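Local coordinates for cupin domain protein (Microcystis aeruginosa DIANCHI905, PDB 5ZBF) that probably acts as an isomerase in biosynthesis of the Choi moiety of aeruginosins, and binds iron(II) and 4-hydroxyphenylpyruvic acid, at residues N14-L19 / P36-E41; S48-V53 / G132-I137; I75-A80 / V111-S116; T123-Q128 / K141-Y146; G159-G164 / I201-I206. All blocks are in the same frame, centred on the assembly; numbering follows the deposited sequence. Where two conformers were deposited one is given.

Contact 1. Residues N14-L19 / P36-E41; sequences NPHVEL and PNAKLE. With ENO (3-(4-hydroxy-phenyl)pyruvic acid), chain B.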
# COMPACT_ATOMS: atom_id res chain seq x y z
N ASN A 14 -8.81 -0.35 18.56
CA ASN A 14 -8.64 -0.48 19.99
C ASN A 14 -8.01 0.85 20.39
O ASN A 14 -7.86 1.74 19.52
CB ASN A 14 -7.74 -1.69 20.31
CG ASN A 14 -6.42 -1.69 19.55
OD1 ASN A 14 -5.57 -0.82 19.77
ND2 ASN A 14 -6.23 -2.66 18.67
N PRO A 15 -7.64 1.01 21.67
CA PRO A 15 -7.12 2.30 22.05
C PRO A 15 -5.84 2.70 21.32
O PRO A 15 -5.50 3.88 21.31
CB PRO A 15 -6.86 2.15 23.55
CG PRO A 15 -7.81 1.09 23.98
CD PRO A 15 -7.82 0.12 22.83
N HIS A 16 -5.15 1.73 20.69
CA HIS A 16 -3.92 2.04 19.97
C HIS A 16 -4.00 2.24 18.48
O HIS A 16 -3.06 2.79 17.92
CB HIS A 16 -2.88 0.96 20.19
CG HIS A 16 -2.37 0.93 21.58
ND1 HIS A 16 -1.98 -0.23 22.20
CD2 HIS A 16 -2.17 1.93 22.47
CE1 HIS A 16 -1.55 0.06 23.41
NE2 HIS A 16 -1.66 1.36 23.60
N VAL A 17 -5.05 1.76 17.83
CA VAL A 17 -5.06 1.70 16.37
C VAL A 17 -6.25 2.42 15.76
O VAL A 17 -7.40 2.11 16.06
CB VAL A 17 -5.08 0.24 15.86
CG1 VAL A 17 -5.08 0.20 14.34
CG2 VAL A 17 -3.89 -0.54 16.41
N GLU A 18 -5.96 3.39 14.91
CA GLU A 18 -6.98 4.06 14.12
C GLU A 18 -6.74 3.75 12.66
O GLU A 18 -5.58 3.76 12.20
CB GLU A 18 -6.94 5.55 14.38
CG GLU A 18 -7.40 5.87 15.80
CD GLU A 18 -7.17 7.31 16.17
OE1 GLU A 18 -6.13 7.88 15.77
OE2 GLU A 18 -8.02 7.86 16.88
N LEU A 19 -7.82 3.47 11.94
CA LEU A 19 -7.75 3.07 10.54
C LEU A 19 -8.68 3.92 9.67
O LEU A 19 -9.73 4.37 10.13
CB LEU A 19 -8.15 1.61 10.38
CG LEU A 19 -7.40 0.52 11.16
CD1 LEU A 19 -8.05 -0.83 10.89
CD2 LEU A 19 -5.93 0.46 10.78
N PRO A 36 2.03 5.83 19.87
CA PRO A 36 3.34 5.68 20.47
C PRO A 36 3.40 4.50 21.45
O PRO A 36 2.47 4.28 22.23
CB PRO A 36 3.54 7.02 21.20
CG PRO A 36 2.77 7.99 20.38
CD PRO A 36 1.57 7.24 19.90
N ASN A 37 4.48 3.73 21.35
CA ASN A 37 4.78 2.64 22.26
C ASN A 37 3.75 1.51 22.32
O ASN A 37 3.80 0.68 23.22
CB ASN A 37 5.03 3.21 23.66
CG ASN A 37 6.07 4.32 23.68
OD1 ASN A 37 7.27 4.07 23.53
ND2 ASN A 37 5.62 5.55 23.84
N ALA A 38 2.84 1.45 21.35
CA ALA A 38 1.77 0.45 21.36
C ALA A 38 2.29 -0.98 21.27
O ALA A 38 3.22 -1.26 20.51
CB ALA A 38 0.81 0.71 20.21
N LYS A 39 1.69 -1.86 22.08
CA LYS A 39 1.76 -3.30 21.89
C LYS A 39 0.47 -3.78 21.27
O LYS A 39 -0.61 -3.54 21.81
CB LYS A 39 1.95 -4.03 23.22
CG LYS A 39 3.32 -3.84 23.85
CD LYS A 39 3.37 -4.36 25.27
CE LYS A 39 3.06 -5.83 25.37
NZ LYS A 39 3.30 -6.32 26.75
N LEU A 40 0.58 -4.47 20.13
CA LEU A 40 -0.57 -5.03 19.43
C LEU A 40 -0.53 -6.55 19.56
O LEU A 40 0.38 -7.19 19.03
CB LEU A 40 -0.53 -4.66 17.95
CG LEU A 40 -1.27 -3.43 17.44
CD1 LEU A 40 -1.28 -2.30 18.45
CD2 LEU A 40 -0.73 -2.96 16.11
N GLU A 41 -1.51 -7.11 20.27
CA GLU A 41 -1.59 -8.55 20.46
C GLU A 41 -1.69 -9.27 19.13
O GLU A 41 -2.37 -8.80 18.21
CB GLU A 41 -2.80 -8.92 21.34
CG GLU A 41 -2.74 -10.32 21.90
O4 ENO B . -2.75 -6.92 11.24
C9 ENO B . -4.29 -4.73 14.66
C8 ENO B . -4.54 -5.20 15.95
C7 ENO B . -3.84 -6.30 16.45
C6 ENO B . -2.89 -6.93 15.66
C5 ENO B . -2.64 -6.46 14.37
C4 ENO B . -3.33 -5.37 13.86
O3 ENO B . -4.09 -6.76 17.71
C3 ENO B . -3.05 -4.89 12.45
C2 ENO B . -3.50 -5.98 11.50
C1 ENO B . -4.84 -5.94 10.90
O2 ENO B . -5.51 -4.87 10.89
O1 ENO B . -5.29 -7.00 10.40
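H16 and A38 are the nearest CA pair, 6.1 Å apart, where a type I turn from N14 to V17 passes the start of strand 39-43 with no hydrogen bond across. The H16 imidazole takes the methyl of A38 over one face, CB lying 3.7 Å from the ring centroid in a CH-pi contact, while K39 O sits at the ring edge. H16 CG is anti to the carbonyl carbon (chi1 -69°), which starts the ring off toward A38. In the turn, N14 OD1 accepts from H16 N at 2.7 Å, an Asx turn. Strand 39-43 of the first cupin domain lines the ligand pocket with L40 and E41: hydroxyl O3 of 4-hydroxyphenylpyruvic acid donates to E41 O at 2.7 Å, and L40 CG lies 4.0 Å from C7 of the phenol ring. An alanine in place of H16 would probably leave the A38 methyl without its aromatic cover and open a gap there. V17 CG2 meets L40 CD1 at 3.8 Å, the side chains crossing at about a right angle.

Contact 2. Residues S48-V53 / G132-I137; sequences SQIGMV and GSWFEI. With FE2 (Fe (II) ion), chain C; ENO (3-(4-hydroxy-phenyl)pyruvic acid), chain B.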
# COMPACT_ATOMS: atom_id res chain seq x y z
N SER A 48 -5.08 -12.94 3.76
CA SER A 48 -3.65 -12.65 3.68
C SER A 48 -3.45 -11.15 3.80
O SER A 48 -4.33 -10.36 3.41
CB SER A 48 -3.08 -13.12 2.35
OG SER A 48 -3.24 -14.51 2.19
N GLN A 49 -2.30 -10.76 4.32
CA GLN A 49 -2.03 -9.37 4.64
C GLN A 49 -0.60 -8.98 4.30
O GLN A 49 0.35 -9.75 4.53
CB GLN A 49 -2.28 -9.15 6.13
CG GLN A 49 -2.02 -7.74 6.65
CD GLN A 49 -2.19 -7.65 8.15
OE1 GLN A 49 -1.31 -7.18 8.87
NE2 GLN A 49 -3.33 -8.11 8.63
N ILE A 50 -0.47 -7.79 3.74
CA ILE A 50 0.82 -7.16 3.52
C ILE A 50 0.71 -5.71 3.95
O ILE A 50 -0.38 -5.16 4.01
CB ILE A 50 1.25 -7.19 2.03
CG1 ILE A 50 0.18 -6.53 1.14
CG2 ILE A 50 1.48 -8.63 1.59
CD1 ILE A 50 0.56 -6.45 -0.32
N GLY A 51 1.85 -5.07 4.21
CA GLY A 51 1.84 -3.66 4.53
C GLY A 51 3.21 -3.05 4.69
O GLY A 51 4.20 -3.76 4.67
N MET A 52 3.23 -1.73 4.85
CA MET A 52 4.48 -0.98 4.99
C MET A 52 4.27 0.15 5.96
O MET A 52 3.16 0.68 6.08
CB MET A 52 4.91 -0.35 3.67
CG MET A 52 5.06 -1.29 2.50
SD MET A 52 5.75 -0.35 1.12
CE MET A 52 7.23 0.33 1.88
N VAL A 53 5.34 0.52 6.64
CA VAL A 53 5.39 1.73 7.45
C VAL A 53 5.67 2.91 6.51
O VAL A 53 6.58 2.84 5.66
CB VAL A 53 6.52 1.64 8.48
CG1 VAL A 53 6.68 2.94 9.25
CG2 VAL A 53 6.30 0.44 9.40
N GLY A 132 5.91 -10.09 -4.55
CA GLY A 132 5.62 -11.16 -3.61
C GLY A 132 4.75 -12.19 -4.27
O GLY A 132 4.58 -12.20 -5.49
N SER A 133 4.17 -13.06 -3.44
CA SER A 133 3.42 -14.21 -3.94
C SER A 133 2.12 -13.83 -4.64
O SER A 133 1.74 -14.50 -5.62
CB SER A 133 3.14 -15.19 -2.80
OG SER A 133 2.33 -14.61 -1.80
N TRP A 134 1.44 -12.77 -4.16
CA TRP A 134 0.16 -12.31 -4.72
C TRP A 134 0.10 -10.80 -5.08
O TRP A 134 -0.97 -10.27 -5.39
CB TRP A 134 -1.00 -12.67 -3.76
CG TRP A 134 -0.94 -12.07 -2.37
CD1 TRP A 134 -0.26 -12.56 -1.29
CD2 TRP A 134 -1.64 -10.91 -1.90
NE1 TRP A 134 -0.47 -11.78 -0.19
CE2 TRP A 134 -1.32 -10.76 -0.54
CE3 TRP A 134 -2.51 -10.00 -2.50
CZ2 TRP A 134 -1.83 -9.71 0.23
CZ3 TRP A 134 -3.02 -8.96 -1.73
CH2 TRP A 134 -2.68 -8.83 -0.38
N PHE A 135 1.25 -10.13 -5.09
CA PHE A 135 1.29 -8.68 -5.18
C PHE A 135 2.63 -8.17 -5.69
O PHE A 135 3.65 -8.84 -5.56
CB PHE A 135 1.04 -8.06 -3.79
CG PHE A 135 2.07 -8.47 -2.79
CD1 PHE A 135 3.20 -7.69 -2.57
CD2 PHE A 135 1.95 -9.68 -2.11
CE1 PHE A 135 4.18 -8.10 -1.68
CE2 PHE A 135 2.93 -10.09 -1.22
CZ PHE A 135 4.04 -9.30 -0.99
N GLU A 136 2.63 -6.96 -6.23
CA GLU A 136 3.86 -6.22 -6.46
C GLU A 136 3.67 -4.82 -5.92
O GLU A 136 2.64 -4.20 -6.16
CB GLU A 136 4.20 -6.16 -7.95
CG GLU A 136 5.47 -5.40 -8.25
CD GLU A 136 5.90 -5.46 -9.70
OE1 GLU A 136 5.08 -5.82 -10.57
OE2 GLU A 136 7.07 -5.13 -9.98
N ILE A 137 4.67 -4.31 -5.19
CA ILE A 137 4.63 -2.94 -4.70
C ILE A 137 5.70 -2.13 -5.43
O ILE A 137 6.83 -2.57 -5.57
CB ILE A 137 4.81 -2.89 -3.17
CG1 ILE A 137 3.60 -3.57 -2.50
CG2 ILE A 137 4.94 -1.44 -2.68
CD1 ILE A 137 3.68 -3.65 -1.00
FE FE2 C . -3.83 -8.63 10.63
O4 ENO B . -2.75 -6.92 11.24
C9 ENO B . -4.29 -4.73 14.66
C8 ENO B . -4.54 -5.20 15.95
C7 ENO B . -3.84 -6.30 16.45
C6 ENO B . -2.89 -6.93 15.66
C5 ENO B . -2.64 -6.46 14.37
C4 ENO B . -3.33 -5.37 13.86
O3 ENO B . -4.09 -6.76 17.71
C3 ENO B . -3.05 -4.89 12.45
C2 ENO B . -3.50 -5.98 11.50
C1 ENO B . -4.84 -5.94 10.90
O2 ENO B . -5.51 -4.87 10.89
O1 ENO B . -5.29 -7.00 10.40
O HOH W 1 0.44 -12.34 2.47
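W134 NE1 donates to a water 2.9 Å away in the plane of the indole, and this water makes a weak bond of 3.3 Å to Q49 O. S48 CB packs 3.9 Å from W134 NE1, while the S48 hydroxyl bonds to T103. I50 gives the largest share of the contact. It meets the indole tip to tip, CG2 lying 3.7 Å from W134 CZ2, and slides past F135, with CD1 3.8 Å from the F135 centroid in a CH-pi contact over one face. Strand 48-53 of the first cupin domain faces strand 135-142; the axes of 48-53 and 135-137 run nearly parallel (5°), 10.0 Å apart, and the contact is made by side chains and one water, with no direct hydrogen bond. G132 CA covers the opposite face of the F135 ring, 3.6 Å above its plane, where a side chain would collide with F135 CZ. On the far side of strand 48-53, Q49 binds iron(II) with H43, H45 and H84, and O4 and O1 of 4-hydroxyphenylpyruvic acid complete the site.

Contact 3. Residues I75-A80 / V111-S116; sequences IHVADA and VVLTLS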
# COMPACT_ATOMS: atom_id res chain seq x y z
N ILE A 75 8.33 -4.43 3.61
CA ILE A 75 6.94 -4.82 3.56
C ILE A 75 6.78 -6.12 4.36
O ILE A 75 7.51 -7.09 4.19
CB ILE A 75 6.37 -4.83 2.10
CG1 ILE A 75 6.10 -6.22 1.54
CG2 ILE A 75 7.24 -4.02 1.13
CD1 ILE A 75 4.63 -6.55 1.58
N HIS A 76 5.83 -6.10 5.30
CA HIS A 76 5.54 -7.31 6.08
C HIS A 76 4.56 -8.16 5.28
O HIS A 76 3.73 -7.62 4.54
CB HIS A 76 5.01 -6.98 7.50
CG HIS A 76 3.58 -6.53 7.55
ND1 HIS A 76 3.23 -5.21 7.60
CD2 HIS A 76 2.42 -7.23 7.58
CE1 HIS A 76 1.91 -5.10 7.65
NE2 HIS A 76 1.40 -6.32 7.63
N VAL A 77 4.67 -9.48 5.43
CA VAL A 77 3.84 -10.42 4.69
C VAL A 77 3.32 -11.48 5.65
O VAL A 77 4.11 -12.26 6.21
CB VAL A 77 4.63 -11.08 3.54
CG1 VAL A 77 3.73 -11.97 2.69
CG2 VAL A 77 5.31 -10.03 2.66
N ALA A 78 2.01 -11.49 5.88
CA ALA A 78 1.37 -12.48 6.75
C ALA A 78 0.37 -13.27 5.92
O ALA A 78 -0.72 -12.77 5.60
CB ALA A 78 0.67 -11.78 7.91
N ASP A 79 0.73 -14.50 5.57
CA ASP A 79 -0.16 -15.36 4.79
C ASP A 79 -1.39 -15.76 5.61
O ASP A 79 -1.47 -15.45 6.79
CB ASP A 79 0.59 -16.59 4.29
CG ASP A 79 1.56 -16.26 3.14
OD1 ASP A 79 1.48 -15.15 2.55
OD2 ASP A 79 2.39 -17.11 2.83
N ALA A 80 -2.33 -16.45 4.96
CA ALA A 80 -3.63 -16.77 5.57
C ALA A 80 -3.47 -17.45 6.92
O ALA A 80 -2.73 -18.43 7.03
CB ALA A 80 -4.44 -17.66 4.63
N VAL A 111 8.62 -13.50 5.21
CA VAL A 111 7.72 -12.66 6.03
C VAL A 111 8.04 -11.16 5.95
O VAL A 111 7.21 -10.32 6.30
CB VAL A 111 7.68 -13.09 7.52
CG1 VAL A 111 7.14 -14.51 7.66
CG2 VAL A 111 9.05 -12.97 8.20
N VAL A 112 9.25 -10.83 5.50
CA VAL A 112 9.60 -9.43 5.23
C VAL A 112 10.30 -9.34 3.87
O VAL A 112 11.22 -10.10 3.60
CB VAL A 112 10.48 -8.80 6.32
CG1 VAL A 112 10.85 -7.36 5.98
CG2 VAL A 112 9.76 -8.82 7.66
N LEU A 113 9.81 -8.43 3.03
CA LEU A 113 10.43 -8.12 1.74
C LEU A 113 10.94 -6.69 1.79
O LEU A 113 10.48 -5.89 2.60
CB LEU A 113 9.43 -8.27 0.60
CG LEU A 113 8.87 -9.68 0.37
CD1 LEU A 113 7.73 -9.60 -0.64
CD2 LEU A 113 9.96 -10.63 -0.06
N THR A 114 11.89 -6.37 0.93
CA THR A 114 12.46 -5.03 0.92
C THR A 114 12.50 -4.51 -0.51
O THR A 114 12.86 -5.23 -1.43
CB THR A 114 13.86 -4.99 1.57
OG1 THR A 114 13.75 -5.42 2.94
CG2 THR A 114 14.44 -3.58 1.54
N LEU A 115 12.10 -3.26 -0.67
CA LEU A 115 12.12 -2.59 -1.97
C LEU A 115 13.55 -2.45 -2.45
O LEU A 115 14.44 -2.17 -1.65
CB LEU A 115 11.48 -1.20 -1.87
CG LEU A 115 10.01 -1.08 -1.47
CD1 LEU A 115 9.66 0.40 -1.29
CD2 LEU A 115 9.12 -1.72 -2.52
N SER A 116 13.76 -2.65 -3.75
CA SER A 116 15.08 -2.48 -4.35
C SER A 116 14.93 -1.71 -5.66
O SER A 116 13.85 -1.67 -6.26
CB SER A 116 15.76 -3.83 -4.58
OG SER A 116 14.97 -4.67 -5.40
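L113 lies beside I75 and reaches V77, and its side chain traces the apolar side of this antiparallel pair. Its CB is 4.0 Å from I75 CG1; I75 was deposited in two conformers, so this contact is less certain. CG stands anti to the carbonyl carbon (chi1 -63°), and from there CD1 extends to V77 CG2 at 4.1 Å. I75, V77 and L113 all also touch F135, so this side faces strand 135-142. V77 sets its CB 3.9 Å from V111 O. The backbones are paired as neighbouring strands of the cupin barrel: I75 and L113 form a hydrogen-bonded pair, I75 N to L113 O at 2.8 Å and L113 N to I75 O at 2.9 Å, and one step on H76 and V112 are a non-hydrogen-bonded pair. Beyond it V77 N donates to V111 O at 2.8 Å, through a more bent bond of 144°. V112 CA also gives a CA-H...O contact of 3.3 Å to I75 O. H76 and V112 point to the other side, onto L60 and L69; H76 NE2 lies next to the side chain of the iron ligand Q49, and the H76 ring meets F86 edge-to-face. Backbone bonds therefore fix the register, while one side of the pair packs on F135 and the other, packed on L60 and L69, places H76 beside the metal site.

Contact 4. Residues T123-Q128 / K141-Y146; sequences THLPCQ and KIPSGY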
# COMPACT_ATOMS: atom_id res chain seq x y z
N THR A 123 6.25 3.77 -17.65
CA THR A 123 6.84 5.11 -17.75
C THR A 123 8.34 5.11 -18.05
O THR A 123 8.87 6.13 -18.48
CB THR A 123 6.67 5.90 -16.44
OG1 THR A 123 7.40 5.24 -15.40
CG2 THR A 123 5.20 6.03 -16.06
N HIS A 124 9.01 3.99 -17.77
CA HIS A 124 10.48 3.90 -17.82
C HIS A 124 11.19 4.80 -16.80
O HIS A 124 12.38 5.09 -16.94
CB HIS A 124 11.02 4.15 -19.24
CG HIS A 124 10.28 3.40 -20.30
ND1 HIS A 124 10.29 2.02 -20.37
CD2 HIS A 124 9.52 3.83 -21.33
CE1 HIS A 124 9.55 1.64 -21.40
NE2 HIS A 124 9.08 2.72 -22.00
N LEU A 125 10.46 5.23 -15.77
CA LEU A 125 11.04 6.02 -14.69
C LEU A 125 11.68 5.10 -13.67
O LEU A 125 11.21 3.97 -13.48
CB LEU A 125 9.97 6.85 -13.98
CG LEU A 125 9.35 8.01 -14.76
CD1 LEU A 125 8.07 8.47 -14.08
CD2 LEU A 125 10.34 9.16 -14.89
N PRO A 126 12.74 5.57 -13.00
CA PRO A 126 13.32 4.82 -11.89
C PRO A 126 12.30 4.60 -10.77
O PRO A 126 11.48 5.47 -10.49
CB PRO A 126 14.47 5.71 -11.40
CG PRO A 126 14.23 7.06 -11.99
CD PRO A 126 13.45 6.84 -13.24
N CYS A 127 12.35 3.43 -10.15
CA CYS A 127 11.43 3.11 -9.07
C CYS A 127 12.13 2.20 -8.07
O CYS A 127 13.27 1.79 -8.27
CB CYS A 127 10.17 2.44 -9.61
SG CYS A 127 10.42 0.77 -10.26
N GLN A 128 11.45 1.92 -6.97
CA GLN A 128 11.89 0.88 -6.08
C GLN A 128 10.70 -0.06 -5.95
O GLN A 128 9.57 0.39 -5.76
CB GLN A 128 12.25 1.45 -4.72
CG GLN A 128 13.24 2.60 -4.78
CD GLN A 128 14.01 2.74 -3.49
OE1 GLN A 128 13.60 3.45 -2.58
NE2 GLN A 128 15.12 2.02 -3.40
N LYS A 141 9.07 8.25 -7.95
CA LYS A 141 8.88 9.69 -8.03
C LYS A 141 8.31 10.04 -9.39
O LYS A 141 8.85 9.62 -10.43
CB LYS A 141 10.20 10.43 -7.81
CG LYS A 141 10.59 10.52 -6.35
CD LYS A 141 11.64 11.59 -6.09
CE LYS A 141 11.53 12.13 -4.67
NZ LYS A 141 12.01 11.15 -3.66
N ILE A 142 7.20 10.77 -9.38
CA ILE A 142 6.60 11.33 -10.58
C ILE A 142 7.11 12.76 -10.69
O ILE A 142 6.72 13.61 -9.91
CB ILE A 142 5.05 11.35 -10.51
CG1 ILE A 142 4.48 9.96 -10.15
CG2 ILE A 142 4.46 11.85 -11.83
CD1 ILE A 142 4.85 8.85 -11.11
N PRO A 143 8.01 13.04 -11.66
CA PRO A 143 8.58 14.39 -11.71
C PRO A 143 7.54 15.49 -11.97
O PRO A 143 6.51 15.24 -12.57
CB PRO A 143 9.56 14.32 -12.88
CG PRO A 143 9.88 12.87 -13.02
CD PRO A 143 8.61 12.15 -12.67
N SER A 144 7.83 16.71 -11.50
CA SER A 144 7.00 17.87 -11.82
C SER A 144 6.77 17.94 -13.32
O SER A 144 7.71 17.85 -14.10
CB SER A 144 7.69 19.16 -11.38
OG SER A 144 6.95 20.28 -11.84
N GLY A 145 5.51 18.09 -13.72
CA GLY A 145 5.16 18.19 -15.14
C GLY A 145 4.95 16.88 -15.88
O GLY A 145 4.45 16.88 -17.00
N TYR A 146 5.32 15.76 -15.25
CA TYR A 146 5.28 14.47 -15.94
C TYR A 146 3.84 13.98 -16.16
O TYR A 146 3.00 14.10 -15.27
CB TYR A 146 6.09 13.43 -15.17
CG TYR A 146 6.21 12.13 -15.91
CD1 TYR A 146 7.22 11.95 -16.85
CD2 TYR A 146 5.31 11.09 -15.69
CE1 TYR A 146 7.34 10.76 -17.54
CE2 TYR A 146 5.42 9.90 -16.37
CZ TYR A 146 6.43 9.74 -17.30
OH TYR A 146 6.55 8.57 -17.99
O HOH W 2 11.77 7.05 -8.12
O HOH W 3 11.24 8.32 -10.83
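L125 and Y146 lead the apolar contacts, most of which converge on L125. Its CD1 lies over one face of the Y146 ring, 3.9 Å from the centroid and 18° off the ring normal, a CH-pi contact in which the two side chains meet tip to tip. The same methyl stands 4.0 Å from P143 CD. Y146 CG is anti to the backbone N (chi1 -173°), which sends the ring out from its turn toward the other segment, and the phenol oxygen OH comes within 3.1 Å of T123 CB, a close approach. An alanine at Y146 would probably strip L125 CD1 of the ring it covers and leave a gap beside T123. These segments lie at the open end of the beta hairpin 126-131/135-142, where the two strands part. Polar links here run through water. P126 O accepts from two waters: the first, 2.9 Å from P126 O, accepts from K141 N at 3.0 Å, and the second, also 2.9 Å from P126 O, donates to K141 O at 2.7 Å. K141 NZ is hydrogen-bonded to N202 OD1. Within the segments, bonds shape each turn. T123 OG1 accepts from L125 N at 3.1 Å in an ST turn and also bonds to D120; Y146 N bonds to P143 O, closing a type II turn whose G145 has backbone angles at which a CB would press on the preceding carbonyl O.

Contact 5. Residues G159-G164 / I201-I206; sequences GFILNG and INLIKI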
# COMPACT_ATOMS: atom_id res chain seq x y z
N GLY A 159 -3.44 2.68 -5.73
CA GLY A 159 -2.32 3.61 -5.52
C GLY A 159 -2.65 4.86 -4.73
O GLY A 159 -3.80 5.22 -4.55
N PHE A 160 -1.60 5.53 -4.27
CA PHE A 160 -1.74 6.75 -3.51
C PHE A 160 -0.43 7.51 -3.52
O PHE A 160 0.61 6.95 -3.87
CB PHE A 160 -2.20 6.44 -2.07
CG PHE A 160 -1.20 5.65 -1.25
CD1 PHE A 160 -0.35 6.29 -0.34
CD2 PHE A 160 -1.15 4.26 -1.34
CE1 PHE A 160 0.54 5.56 0.42
CE2 PHE A 160 -0.24 3.54 -0.59
CZ PHE A 160 0.60 4.19 0.30
N ILE A 161 -0.46 8.76 -3.09
CA ILE A 161 0.75 9.58 -3.04
C ILE A 161 1.03 10.07 -1.63
O ILE A 161 0.13 10.10 -0.80
CB ILE A 161 0.69 10.76 -4.04
CG1 ILE A 161 -0.35 11.81 -3.62
CG2 ILE A 161 0.41 10.23 -5.44
CD1 ILE A 161 -0.38 13.04 -4.50
N LEU A 162 2.29 10.43 -1.39
CA LEU A 162 2.77 10.82 -0.07
C LEU A 162 2.86 12.33 0.13
O LEU A 162 2.97 12.79 1.26
CB LEU A 162 4.15 10.25 0.16
CG LEU A 162 4.28 8.74 0.03
CD1 LEU A 162 5.70 8.29 0.31
CD2 LEU A 162 3.28 8.07 0.97
N ASN A 163 2.85 13.07 -0.97
CA ASN A 163 3.07 14.51 -0.94
C ASN A 163 2.53 15.12 -2.23
O ASN A 163 2.41 14.43 -3.23
CB ASN A 163 4.55 14.82 -0.81
CG ASN A 163 5.34 14.43 -2.05
OD1 ASN A 163 5.46 13.24 -2.39
ND2 ASN A 163 5.87 15.42 -2.75
N GLY A 164 2.24 16.42 -2.20
CA GLY A 164 1.76 17.12 -3.38
C GLY A 164 0.35 16.75 -3.80
O GLY A 164 -0.44 16.25 -3.00
N ILE A 201 6.48 14.09 -6.98
CA ILE A 201 5.49 13.42 -6.14
C ILE A 201 5.89 11.97 -5.93
O ILE A 201 6.19 11.26 -6.88
CB ILE A 201 4.09 13.51 -6.78
CG1 ILE A 201 3.59 14.97 -6.72
CG2 ILE A 201 3.11 12.57 -6.09
CD1 ILE A 201 2.26 15.20 -7.37
N ASN A 202 5.90 11.54 -4.67
CA ASN A 202 6.19 10.16 -4.33
C ASN A 202 4.90 9.34 -4.38
O ASN A 202 3.98 9.59 -3.60
CB ASN A 202 6.86 10.08 -2.96
CG ASN A 202 8.23 10.74 -2.95
OD1 ASN A 202 9.16 10.24 -3.57
ND2 ASN A 202 8.36 11.88 -2.25
N LEU A 203 4.84 8.38 -5.30
CA LEU A 203 3.67 7.55 -5.53
C LEU A 203 3.98 6.13 -5.12
O LEU A 203 5.08 5.64 -5.38
CB LEU A 203 3.25 7.59 -7.00
CG LEU A 203 2.02 6.73 -7.37
CD1 LEU A 203 1.14 7.42 -8.39
CD2 LEU A 203 2.45 5.36 -7.85
N ILE A 204 3.02 5.48 -4.45
CA ILE A 204 3.11 4.06 -4.17
C ILE A 204 1.93 3.38 -4.85
O ILE A 204 0.79 3.81 -4.74
CB ILE A 204 3.07 3.78 -2.64
CG1 ILE A 204 4.32 4.37 -1.97
CG2 ILE A 204 2.92 2.29 -2.34
CD1 ILE A 204 4.24 4.38 -0.46
N LYS A 205 2.21 2.31 -5.59
CA LYS A 205 1.13 1.51 -6.15
C LYS A 205 1.33 0.05 -5.79
O LYS A 205 2.45 -0.40 -5.56
CB LYS A 205 1.00 1.72 -7.66
CG LYS A 205 2.23 1.39 -8.45
CD LYS A 205 2.00 1.70 -9.92
CE LYS A 205 3.27 1.42 -10.70
NZ LYS A 205 3.10 1.68 -12.16
N ILE A 206 0.21 -0.66 -5.68
CA ILE A 206 0.19 -2.08 -5.40
C ILE A 206 -0.59 -2.76 -6.51
O ILE A 206 -1.75 -2.41 -6.77
CB ILE A 206 -0.48 -2.39 -4.05
CG1 ILE A 206 0.11 -1.54 -2.93
CG2 ILE A 206 -0.35 -3.88 -3.73
CD1 ILE A 206 -0.71 -0.31 -2.57
O HOH W 4 7.29 12.47 0.12
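F160 and I204 form the tight part of this antiparallel pair of the second cupin barrel. They are bonded both ways, F160 N to I204 O at 3.0 Å and I204 N to F160 O at 2.9 Å, and their side chains lie side by side, I204 CB over one face of the F160 ring and I204 CD1 3.7 Å from F160 CZ. F97 meets the same ring edge-to-face. I161 CG2 and I201 CG2 touch at 3.6 Å on the other side. Toward N163 the pairing turns polar and reaches water. L162 N still donates to N202 O, but beyond it a side chain takes over: N163 OD1 accepts from N202 N at 2.9 Å, nearly straight (172°), and from N202 ND2 at 3.2 Å, above the carbonyl plane. A water makes weak bonds to both amides, and N202 OD1 bonds to K141 NZ. N163 ND2 bonds to Q199 and D200, fixing the amide's rotation. N163 O is buried against I201 without a partner, a likely energetic cost, whereas N163 OD1 extends the pairing two residues past the end of strand 156-161.

Contacts 1 and 2 both touch the ligand from different places, their centres 21 Å and their nearest atoms about 8 Å apart: contact 1 lines the phenol end, contact 2 supplies Q49 at the iron. Contact 3 adjoins contact 2, centres 6 Å apart, and strands 48-55 and 74-78 are bonded there, G51 O to H76 N at 2.9 Å. I137 of contact 2 packs on I206 of contact 5, centres 16 Å apart. Contact 5 meets contact 4 through I142 N and I201 O, 2.7 Å apart. Contact 4 is the most distant from contact 1, 35 Å between centres and on the opposite side of the chain's centre.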